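Local coordinates for protein nigerythrin (Desulfovibrio vulgaris subsp. vulgaris, PDB 1YUZ) that works as a dimeric non-haem iron protein of the rubrerythrin family, pairing a diiron site with a rubredoxin-like iron centre and showing NADH peroxidase activity in vitro, at residues 38-43 against 74-79; 153-158 against 180-185; 53-56 against 62-65; 14-19 against 141-146. One frame throughout, in Å; residues are numbered along the deposited sequence.

Contact 1. Residues 38-43 against 74-79. With FE (Fe (III) ion), chain F.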
loop_
_atom_site.group_PDB
_atom_site.type_symbol
_atom_site.label_atom_id
_atom_site.label_comp_id
_atom_site.label_asym_id
_atom_site.label_seq_id
_atom_site.Cartn_x
_atom_site.Cartn_y
_atom_site.Cartn_z
ATOM N N ALA B 38 3.343 5.009 22.020
ATOM C CA ALA B 38 3.974 3.702 22.179
ATOM C C ALA B 38 4.131 3.038 20.816
ATOM O O ALA B 38 5.199 2.524 20.483
ATOM C CB ALA B 38 3.136 2.822 23.101
ATOM N N GLY B 39 3.060 3.062 20.030
ATOM C CA GLY B 39 3.099 2.462 18.710
ATOM C C GLY B 39 4.108 3.126 17.793
ATOM O O GLY B 39 4.836 2.449 17.067
ATOM N N GLU B 40 4.160 4.452 17.824
ATOM C CA GLU B 40 5.091 5.186 16.978
ATOM C C GLU B 40 6.530 4.983 17.418
ATOM O O GLU B 40 7.446 5.025 16.601
ATOM C CB GLU B 40 4.737 6.672 16.977
ATOM C CG GLU B 40 3.343 6.952 16.412
ATOM C CD GLU B 40 3.228 6.650 14.921
ATOM O OE1 GLU B 40 3.833 5.661 14.443
ATOM O OE2 GLU B 40 2.522 7.402 14.225
ATOM N N THR B 41 6.729 4.758 18.712
ATOM C CA THR B 41 8.065 4.522 19.228
ATOM C C THR B 41 8.531 3.189 18.649
ATOM O O THR B 41 9.689 3.034 18.273
ATOM C CB THR B 41 8.052 4.490 20.767
ATOM O OG1 THR B 41 7.581 5.756 21.254
ATOM C CG2 THR B 41 9.448 4.247 21.317
ATOM N N GLY B 42 7.610 2.235 18.558
ATOM C CA GLY B 42 7.947 0.946 17.982
ATOM C C GLY B 42 8.207 1.095 16.491
ATOM O O GLY B 42 9.138 0.501 15.951
ATOM N N ALA B 43 7.382 1.893 15.817
ATOM C CA ALA B 43 7.542 2.118 14.384
ATOM C C ALA B 43 8.893 2.757 14.091
ATOM O O ALA B 43 9.572 2.390 13.133
ATOM C CB ALA B 43 6.420 3.008 13.864
ATOM N N LEU B 74 8.836 10.263 14.438
ATOM C CA LEU B 74 9.339 11.022 15.577
ATOM C C LEU B 74 8.576 12.343 15.684
ATOM O O LEU B 74 8.350 12.852 16.781
ATOM C CB LEU B 74 10.839 11.277 15.423
ATOM C CG LEU B 74 11.540 11.835 16.664
ATOM C CD1 LEU B 74 11.306 10.904 17.853
ATOM C CD2 LEU B 74 13.025 11.984 16.380
ATOM N N ILE B 75 8.184 12.894 14.539
ATOM C CA ILE B 75 7.412 14.130 14.507
ATOM C C ILE B 75 6.041 13.825 15.109
ATOM O O ILE B 75 5.509 14.616 15.881
ATOM C CB ILE B 75 7.261 14.659 13.057
ATOM C CG1 ILE B 75 8.608 15.203 12.575
ATOM C CG2 ILE B 75 6.180 15.743 12.992
ATOM C CD1 ILE B 75 8.620 15.634 11.131
ATOM N N HIS B 76 5.476 12.670 14.764
ATOM C CA HIS B 76 4.178 12.273 15.303
ATOM C C HIS B 76 4.271 12.153 16.819
ATOM O O HIS B 76 3.403 12.637 17.544
ATOM C CB HIS B 76 3.741 10.941 14.695
ATOM C CG HIS B 76 3.458 11.019 13.227
ATOM N ND1 HIS B 76 3.284 9.903 12.440
ATOM C CD2 HIS B 76 3.328 12.085 12.403
ATOM C CE1 HIS B 76 3.063 10.277 11.192
ATOM N NE2 HIS B 76 3.085 11.597 11.143
ATOM N N ILE B 77 5.324 11.504 17.298
ATOM C CA ILE B 77 5.515 11.350 18.733
ATOM C C ILE B 77 5.574 12.721 19.397
ATOM O O ILE B 77 4.966 12.937 20.446
ATOM C CB ILE B 77 6.808 10.575 19.036
ATOM C CG1 ILE B 77 6.636 9.116 18.605
ATOM C CG2 ILE B 77 7.145 10.677 20.521
ATOM C CD1 ILE B 77 7.911 8.319 18.614
ATOM N N GLY B 78 6.304 13.647 18.781
ATOM C CA GLY B 78 6.417 14.986 19.335
ATOM C C GLY B 78 5.069 15.669 19.462
ATOM O O GLY B 78 4.779 16.293 20.482
ATOM N N LEU B 79 4.242 15.554 18.428
ATOM C CA LEU B 79 2.922 16.173 18.444
ATOM C C LEU B 79 2.039 15.564 19.524
ATOM O O LEU B 79 1.336 16.275 20.239
ATOM C CB LEU B 79 2.240 16.004 17.086
ATOM C CG LEU B 79 2.878 16.723 15.895
ATOM C CD1 LEU B 79 2.149 16.329 14.622
ATOM C CD2 LEU B 79 2.824 18.230 16.107
HETATM FE FE FE F . 3.086 5.924 12.513
HETATM O O HOH W 1 3.664 4.864 10.965
#
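E40 and H76 reach toward each other from facing helices and meet at the diiron site, the carboxylate plane and the imidazole plane turned 37° apart. H76 ND1 donates to E40 OE2 over 3.2 Å, a bent bond with 147° at the hydrogen, and adds a weak one to E73 OE1. The histidine comes from above the carboxylate plane, while the iron(III) ion is chelated by E40 OE1 at 2.1 Å and OE2 at 2.3 Å. E40 CG lies beside the backbone N and the chain folds back at chi2, which brings both oxygens onto the metal. Water 1, E73, E118 and E149 complete the coordination, and Y123 OH also hydrogen-bonds E40 OE2. The iron lies in the plane of the H76 ring, yet ND1 stays 4.0 Å from it, too far for a bond. That geometry is consistent with the redox-dependent iron movement of rubrerythrins, in which the equivalent histidine becomes a ligand on reduction. Away from the metal the contact turns apolar. I77 CG1 packs on E40 CB at 3.5 Å, while I77 CD1 touches T41 OG1, a hydroxyl hydrogen-bonded to I37 O in its own helix. The two helices run nearly antiparallel (159°), their axes 9.1 Å apart, as neighbours in the ferritin-like four-helix bundle; helix 136-161 packs on H76 through A145, A148 and E149.

Contact 2. Residues 153-158 against 180-185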
loop_
_atom_site.group_PDB
_atom_site.type_symbol
_atom_site.label_atom_id
_atom_site.label_comp_id
_atom_site.label_asym_id
_atom_site.label_seq_id
_atom_site.Cartn_x
_atom_site.Cartn_y
_atom_site.Cartn_z
ATOM N N ALA B 153 2.512 4.620 3.394
ATOM C CA ALA B 153 2.136 3.336 2.817
ATOM C C ALA B 153 2.380 3.359 1.313
ATOM O O ALA B 153 2.956 2.424 0.758
ATOM C CB ALA B 153 0.670 3.033 3.111
ATOM N N GLU B 154 1.952 4.430 0.649
ATOM C CA GLU B 154 2.145 4.525 -0.790
ATOM C C GLU B 154 3.627 4.570 -1.149
ATOM O O GLU B 154 4.053 3.928 -2.107
ATOM C CB GLU B 154 1.444 5.763 -1.351
ATOM C CG GLU B 154 1.603 5.884 -2.857
ATOM C CD GLU B 154 0.926 7.105 -3.442
ATOM O OE1 GLU B 154 1.137 7.370 -4.644
ATOM O OE2 GLU B 154 0.181 7.795 -2.715
ATOM N N ARG B 155 4.412 5.321 -0.382
ATOM C CA ARG B 155 5.843 5.423 -0.646
ATOM C C ARG B 155 6.507 4.054 -0.526
ATOM O O ARG B 155 7.366 3.705 -1.328
ATOM C CB ARG B 155 6.491 6.412 0.329
ATOM C CG ARG B 155 6.127 7.876 0.069
ATOM C CD ARG B 155 7.190 8.589 -0.765
ATOM N NE ARG B 155 7.471 7.930 -2.036
ATOM C CZ ARG B 155 6.649 7.919 -3.081
ATOM N NH1 ARG B 155 5.478 8.535 -3.010
ATOM N NH2 ARG B 155 7.005 7.297 -4.201
ATOM N N TYR B 156 6.106 3.274 0.471
ATOM C CA TYR B 156 6.682 1.949 0.654
ATOM C C TYR B 156 6.310 1.020 -0.494
ATOM O O TYR B 156 7.142 0.249 -0.966
ATOM C CB TYR B 156 6.219 1.350 1.984
ATOM C CG TYR B 156 6.920 1.918 3.204
ATOM C CD1 TYR B 156 6.272 1.971 4.437
ATOM C CD2 TYR B 156 8.251 2.338 3.142
ATOM C CE1 TYR B 156 6.930 2.417 5.579
ATOM C CE2 TYR B 156 8.919 2.786 4.278
ATOM C CZ TYR B 156 8.255 2.821 5.492
ATOM O OH TYR B 156 8.926 3.240 6.622
ATOM N N LEU B 157 5.064 1.086 -0.951
ATOM C CA LEU B 157 4.641 0.235 -2.055
ATOM C C LEU B 157 5.343 0.644 -3.348
ATOM O O LEU B 157 5.723 -0.207 -4.149
ATOM C CB LEU B 157 3.118 0.292 -2.219
ATOM C CG LEU B 157 2.339 -0.273 -1.024
ATOM C CD1 LEU B 157 0.864 0.049 -1.154
ATOM C CD2 LEU B 157 2.546 -1.772 -0.936
ATOM N N ALA B 158 5.530 1.946 -3.549
ATOM C CA ALA B 158 6.217 2.431 -4.744
ATOM C C ALA B 158 7.655 1.923 -4.726
ATOM O O ALA B 158 8.180 1.469 -5.743
ATOM C CB ALA B 158 6.203 3.955 -4.776
ATOM N N ILE B 180 6.027 12.963 3.221
ATOM C CA ILE B 180 7.279 12.702 2.532
ATOM C C ILE B 180 7.021 12.752 1.039
ATOM O O ILE B 180 6.072 12.145 0.548
ATOM C CB ILE B 180 7.839 11.307 2.878
ATOM C CG1 ILE B 180 8.246 11.266 4.351
ATOM C CG2 ILE B 180 9.029 10.980 1.971
ATOM C CD1 ILE B 180 8.630 9.889 4.847
ATOM N N HIS B 181 7.862 13.491 0.326
ATOM C CA HIS B 181 7.740 13.595 -1.115
ATOM C C HIS B 181 9.005 13.041 -1.750
ATOM O O HIS B 181 10.105 13.297 -1.268
ATOM C CB HIS B 181 7.579 15.051 -1.551
ATOM C CG HIS B 181 7.060 15.200 -2.945
ATOM N ND1 HIS B 181 5.714 15.242 -3.231
ATOM C CD2 HIS B 181 7.700 15.249 -4.138
ATOM C CE1 HIS B 181 5.545 15.310 -4.539
ATOM N NE2 HIS B 181 6.736 15.315 -5.113
ATOM N N LYS B 182 8.844 12.280 -2.826
ATOM C CA LYS B 182 9.986 11.721 -3.536
ATOM C C LYS B 182 10.287 12.633 -4.715
ATOM O O LYS B 182 9.466 12.789 -5.613
ATOM C CB LYS B 182 9.680 10.310 -4.043
ATOM C CG LYS B 182 10.827 9.696 -4.840
ATOM C CD LYS B 182 10.513 8.269 -5.270
ATOM C CE LYS B 182 11.648 7.662 -6.089
ATOM N NZ LYS B 182 11.807 8.323 -7.414
ATOM N N GLY B 183 11.463 13.245 -4.705
ATOM C CA GLY B 183 11.813 14.134 -5.797
ATOM C C GLY B 183 11.535 15.590 -5.485
ATOM O O GLY B 183 11.040 15.922 -4.408
ATOM N N GLU B 184 11.829 16.453 -6.455
ATOM C CA GLU B 184 11.670 17.898 -6.308
ATOM C C GLU B 184 10.365 18.490 -6.821
ATOM O O GLU B 184 10.087 19.668 -6.577
ATOM C CB GLU B 184 12.816 18.610 -7.030
ATOM C CG GLU B 184 14.193 18.070 -6.717
ATOM C CD GLU B 184 14.519 18.155 -5.246
ATOM O OE1 GLU B 184 14.400 19.259 -4.674
ATOM O OE2 GLU B 184 14.896 17.119 -4.663
ATOM N N ASP B 185 9.562 17.695 -7.519
ATOM C CA ASP B 185 8.324 18.207 -8.100
ATOM C C ASP B 185 7.154 18.489 -7.159
ATOM O O ASP B 185 6.131 17.808 -7.213
ATOM C CB ASP B 185 7.854 17.270 -9.217
ATOM C CG ASP B 185 6.916 17.955 -10.197
ATOM O OD1 ASP B 185 5.897 18.530 -9.757
ATOM O OD2 ASP B 185 7.202 17.913 -11.411
HETATM O O HOH W 2 4.517 11.168 -1.491
#
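I180 O takes a short hydrogen bond of 2.7 Å from water 2, which accepts one from R155 NH1 at 3.2 Å. This water bridge joins the diiron helix bundle to the rubredoxin-like domain, since R155 belongs to helix 136-161 and I180 to strand 180-182, an outer strand of the small antiparallel sheet. No direct polar bond links the two segments; what touches is the arginine chain itself. R155 is bent at both chi2 (-96°) and chi3 (56°), a hooked shape that lays CD near the I180 carbonyl and 4.1 Å from I180 CG2. It also turns the guanidinium broadside to the strand. K182 CB then sits 3.6 Å above one guanidinium face, displaced toward its rim, with the two side chains crossing at about a right angle. The lysine runs extended to CE, then bends at chi4, carrying NZ away to salt bridges with D169 and D167. Those carboxylates probably help offset the like charges, R155 NH2 and K182 NZ being 5.9 Å apart. F171, on the adjoining strand, touches R155, I180 and K182 alike, while the I180 side chain reaches toward H152, a ligand of the iron(II) ion. On the same helix, E154 and L157 meet the second subunit. R155 NE lies 3.8 Å from K182 CB, and R155 NH2 is as close to K182 CD.

Contact 3. Residues 53-56 against 62-65; sequences AARE and IARL
A54 opens the contact from the inner side of helix 29-56, its methyl pointing toward the next helix, where it meets A63. The two CB atoms are 3.7 Å apart, and A54 CB is equally close to A63 CA, so the small side chains let the backbones approach to 5.0 Å between A54 CA and A63 CA. I62 adds its CG2 branch at 4.2 Å from A54 CB, flanking the alanine pair. One residue on, R55 leans over the same alanine. Its CG lies beside the backbone N (chi1 -75°), and from there the chain stretches out as far as NE, spanning the groove between the helices. At its root R55 CG comes to 3.2 Å from A63 CB, short for two carbons. Farther out, that methyl lies under one face of the R55 guanidinium, 3.8 Å from its plane and offset toward the rim. R55 NH2 ends near R64 CG, the two arginine chains crossing at about a right angle. Their charged ends part company: R55 NE forms a salt bridge with E67, one turn along the second helix, whereas R64 pairs with E60 and donates to Y202 O and D169 O. Alanine packing thus closes the helical hairpin near its turn, and the glutamates probably temper the like charges of two neighbouring arginines while the aliphatic part of R55 covers the A63 methyl.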
loop_
_atom_site.group_PDB
_atom_site.type_symbol
_atom_site.label_atom_id
_atom_site.label_comp_id
_atom_site.label_asym_id
_atom_site.label_seq_id
_atom_site.Cartn_x
_atom_site.Cartn_y
_atom_site.Cartn_z
ATOM N N ALA B 53 19.423 -2.162 7.689
ATOM C CA ALA B 53 19.463 -3.390 6.901
ATOM C C ALA B 53 19.469 -3.074 5.407
ATOM O O ALA B 53 20.200 -3.697 4.638
ATOM C CB ALA B 53 18.269 -4.273 7.247
ATOM N N ALA B 54 18.660 -2.102 4.996
ATOM C CA ALA B 54 18.590 -1.719 3.589
ATOM C C ALA B 54 19.960 -1.284 3.077
ATOM O O ALA B 54 20.368 -1.663 1.979
ATOM C CB ALA B 54 17.576 -0.595 3.397
ATOM N N ARG B 55 20.670 -0.486 3.869
ATOM C CA ARG B 55 21.994 -0.031 3.464
ATOM C C ARG B 55 22.945 -1.211 3.312
ATOM O O ARG B 55 23.712 -1.278 2.352
ATOM C CB ARG B 55 22.553 0.974 4.479
ATOM C CG ARG B 55 21.907 2.346 4.371
ATOM C CD ARG B 55 22.462 3.345 5.373
ATOM N NE ARG B 55 21.806 4.644 5.233
ATOM C CZ ARG B 55 22.003 5.481 4.218
ATOM N NH1 ARG B 55 22.850 5.171 3.244
ATOM N NH2 ARG B 55 21.338 6.626 4.169
ATOM N N GLU B 56 22.896 -2.143 4.255
ATOM C CA GLU B 56 23.765 -3.311 4.192
ATOM C C GLU B 56 23.429 -4.143 2.959
ATOM O O GLU B 56 24.310 -4.739 2.339
ATOM C CB GLU B 56 23.587 -4.176 5.440
ATOM C CG GLU B 56 23.793 -3.444 6.748
ATOM C CD GLU B 56 23.542 -4.334 7.947
ATOM O OE1 GLU B 56 22.486 -4.997 7.978
ATOM O OE2 GLU B 56 24.396 -4.369 8.858
ATOM N N ILE B 62 16.229 3.166 -0.640
ATOM C CA ILE B 62 15.205 2.643 0.254
ATOM C C ILE B 62 15.605 2.914 1.705
ATOM O O ILE B 62 14.756 3.219 2.539
ATOM C CB ILE B 62 14.972 1.133 0.016
ATOM C CG1 ILE B 62 14.245 0.943 -1.320
ATOM C CG2 ILE B 62 14.150 0.537 1.159
ATOM C CD1 ILE B 62 14.110 -0.504 -1.759
ATOM N N ALA B 63 16.896 2.824 2.006
ATOM C CA ALA B 63 17.365 3.102 3.360
ATOM C C ALA B 63 16.991 4.538 3.715
ATOM O O ALA B 63 16.547 4.823 4.829
ATOM C CB ALA B 63 18.871 2.923 3.445
ATOM N N ARG B 64 17.175 5.446 2.761
ATOM C CA ARG B 64 16.845 6.845 2.989
ATOM C C ARG B 64 15.348 7.019 3.217
ATOM O O ARG B 64 14.936 7.866 4.007
ATOM C CB ARG B 64 17.319 7.710 1.816
ATOM C CG ARG B 64 18.835 7.876 1.764
ATOM C CD ARG B 64 19.270 8.915 0.737
ATOM N NE ARG B 64 19.237 8.431 -0.641
ATOM C CZ ARG B 64 18.330 8.782 -1.546
ATOM N NH1 ARG B 64 17.359 9.627 -1.232
ATOM N NH2 ARG B 64 18.404 8.296 -2.776
ATOM N N LEU B 65 14.534 6.221 2.531
ATOM C CA LEU B 65 13.092 6.309 2.716
ATOM C C LEU B 65 12.738 5.853 4.134
ATOM O O LEU B 65 11.922 6.479 4.805
ATOM C CB LEU B 65 12.357 5.448 1.686
ATOM C CG LEU B 65 10.834 5.388 1.873
ATOM C CD1 LEU B 65 10.236 6.794 1.881
ATOM C CD2 LEU B 65 10.221 4.548 0.764
#

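Contact 4. Residues 14-19 against 141-146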
loop_
_atom_site.group_PDB
_atom_site.type_symbol
_atom_site.label_atom_id
_atom_site.label_comp_id
_atom_site.label_asym_id
_atom_site.label_seq_id
_atom_site.Cartn_x
_atom_site.Cartn_y
_atom_site.Cartn_z
ATOM N N THR B 14 -12.757 12.428 2.917
ATOM C CA THR B 14 -13.577 11.224 2.968
ATOM C C THR B 14 -12.827 9.900 3.119
ATOM O O THR B 14 -13.365 8.839 2.812
ATOM C CB THR B 14 -14.511 11.146 1.740
ATOM O OG1 THR B 14 -13.736 11.099 0.533
ATOM C CG2 THR B 14 -15.423 12.369 1.704
ATOM N N ASN B 15 -11.589 9.959 3.596
ATOM C CA ASN B 15 -10.826 8.735 3.817
ATOM C C ASN B 15 -10.456 8.609 5.294
ATOM O O ASN B 15 -9.379 8.133 5.646
ATOM C CB ASN B 15 -9.571 8.686 2.926
ATOM C CG ASN B 15 -8.639 9.865 3.134
ATOM O OD1 ASN B 15 -8.972 10.834 3.820
ATOM N ND2 ASN B 15 -7.457 9.790 2.525
ATOM N N PHE B 16 -11.375 9.025 6.161
ATOM C CA PHE B 16 -11.145 8.962 7.598
ATOM C C PHE B 16 -11.915 7.861 8.309
ATOM O O PHE B 16 -11.936 7.803 9.536
ATOM C CB PHE B 16 -11.475 10.309 8.246
ATOM C CG PHE B 16 -10.372 11.320 8.129
ATOM C CD1 PHE B 16 -10.008 11.832 6.888
ATOM C CD2 PHE B 16 -9.686 11.747 9.259
ATOM C CE1 PHE B 16 -8.972 12.758 6.776
ATOM C CE2 PHE B 16 -8.647 12.673 9.161
ATOM C CZ PHE B 16 -8.291 13.178 7.916
ATOM N N ASN B 17 -12.542 6.976 7.547
ATOM C CA ASN B 17 -13.295 5.900 8.166
ATOM C C ASN B 17 -12.389 4.837 8.768
ATOM O O ASN B 17 -11.272 4.606 8.300
ATOM C CB ASN B 17 -14.248 5.268 7.152
ATOM C CG ASN B 17 -15.337 6.221 6.718
ATOM O OD1 ASN B 17 -16.074 6.749 7.550
ATOM N ND2 ASN B 17 -15.442 6.455 5.418
ATOM N N MET B 18 -12.876 4.212 9.835
ATOM C CA MET B 18 -12.146 3.153 10.516
ATOM C C MET B 18 -12.690 1.823 10.012
ATOM O O MET B 18 -13.901 1.667 9.856
ATOM C CB MET B 18 -12.361 3.248 12.030
ATOM C CG MET B 18 -11.827 2.067 12.825
ATOM S SD MET B 18 -12.514 1.965 14.498
ATOM C CE MET B 18 -14.018 1.045 14.176
ATOM N N VAL B 19 -11.802 0.873 9.741
ATOM C CA VAL B 19 -12.241 -0.437 9.279
ATOM C C VAL B 19 -13.196 -0.997 10.333
ATOM O O VAL B 19 -12.917 -0.930 11.532
ATOM C CB VAL B 19 -11.041 -1.396 9.084
ATOM C CG1 VAL B 19 -10.129 -0.860 7.995
ATOM C CG2 VAL B 19 -10.268 -1.558 10.384
ATOM N N VAL B 141 -4.030 16.537 16.046
ATOM C CA VAL B 141 -2.805 15.751 16.053
ATOM C C VAL B 141 -2.979 14.379 15.403
ATOM O O VAL B 141 -2.178 13.981 14.560
ATOM C CB VAL B 141 -2.270 15.585 17.492
ATOM C CG1 VAL B 141 -1.139 14.568 17.518
ATOM C CG2 VAL B 141 -1.778 16.933 18.014
ATOM N N PHE B 142 -4.030 13.661 15.785
ATOM C CA PHE B 142 -4.286 12.337 15.225
ATOM C C PHE B 142 -4.554 12.418 13.724
ATOM O O PHE B 142 -4.184 11.519 12.972
ATOM C CB PHE B 142 -5.481 11.688 15.926
ATOM C CG PHE B 142 -5.188 11.195 17.318
ATOM C CD1 PHE B 142 -6.182 11.220 18.291
ATOM C CD2 PHE B 142 -3.945 10.657 17.650
ATOM C CE1 PHE B 142 -5.950 10.715 19.567
ATOM C CE2 PHE B 142 -3.702 10.150 18.926
ATOM C CZ PHE B 142 -4.710 10.177 19.888
ATOM N N THR B 143 -5.214 13.488 13.297
ATOM C CA THR B 143 -5.516 13.689 11.886
ATOM C C THR B 143 -4.232 13.873 11.086
ATOM O O THR B 143 -4.050 13.252 10.035
ATOM C CB THR B 143 -6.413 14.925 11.679
ATOM O OG1 THR B 143 -7.737 14.630 12.135
ATOM C CG2 THR B 143 -6.465 15.324 10.211
ATOM N N ARG B 144 -3.342 14.732 11.576
ATOM C CA ARG B 144 -2.083 14.974 10.886
ATOM C C ARG B 144 -1.293 13.680 10.739
ATOM O O ARG B 144 -0.781 13.377 9.661
ATOM C CB ARG B 144 -1.245 16.022 11.631
ATOM C CG ARG B 144 -1.741 17.454 11.465
ATOM C CD ARG B 144 -0.576 18.445 11.383
ATOM N NE ARG B 144 -1.019 19.813 11.122
ATOM C CZ ARG B 144 -1.749 20.176 10.071
ATOM N NH1 ARG B 144 -2.121 19.268 9.179
ATOM N NH2 ARG B 144 -2.114 21.439 9.913
ATOM N N ALA B 145 -1.196 12.911 11.820
ATOM C CA ALA B 145 -0.467 11.647 11.778
ATOM C C ALA B 145 -1.124 10.692 10.783
ATOM O O ALA B 145 -0.450 10.119 9.927
ATOM C CB ALA B 145 -0.425 11.009 13.173
ATOM N N LYS B 146 -2.441 10.539 10.896
ATOM C CA LYS B 146 -3.215 9.654 10.030
ATOM C C LYS B 146 -2.972 9.924 8.549
ATOM O O LYS B 146 -2.777 8.992 7.763
ATOM C CB LYS B 146 -4.708 9.796 10.363
ATOM C CG LYS B 146 -5.675 9.002 9.485
ATOM C CD LYS B 146 -6.114 9.796 8.262
ATOM C CE LYS B 146 -7.222 9.090 7.491
ATOM N NZ LYS B 146 -6.735 7.898 6.741
#
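K146 lies across the ring of F16, its CE placed over the centre of one face at 3.8 Å from the centroid, a CH-pi contact. The ammonium goes on past the ring: K146 NZ is 5.2 Å from the centroid, so any cation-pi attraction is weak at most. K146 NZ instead makes a weak hydrogen bond of 2.9 Å to N15 O. The other meeting is at the ring's edge, where T143 CG2 stands in the plane of F16 and 3.6 Å from CE2. Lysine and threonine, one helical turn apart, thus hold the phenyl by a face and an edge. K146 gets there with CG anti to the backbone N (chi1 176°) and bends at chi2 and chi4, the last turning NZ toward the loop. Further out, Y160 OH of the second subunit is the stronger partner of K146 NZ, and T143 OG1 is tied to V139 O in its own helix. N15 ND2 bonds weakly to Y160 O of that same subunit. K146 stands one turn before the iron ligand E149. The N-terminal loop lies against helix 136-161 of the ferritin-like diiron bundle in a buried seam where the second subunit also reaches.

Overall arrangement
Contacts 1 and 3 join the same two helices, 29-56 and 60-87, but about 20 Å apart between centres: mid-helix, contact 1 combines a metal-bound carboxylate with an isoleucine, while near the turn contact 3 relies on alanines, with arginines at its outer margin. Contact 1 lies deepest, about 8 Å from the chain centre to its own, and contact 3 farthest out, about 18 Å, with R55 exposed. Contacts 2 and 4 share helix 136-161 and both reach the second subunit; one, partly buried, meets the rubredoxin-like domain through a water and aliphatic chains, the other the N-terminal loop through a phenyl and a lysine. Contact 3 meets contact 2 through L65 against R155 and Y156.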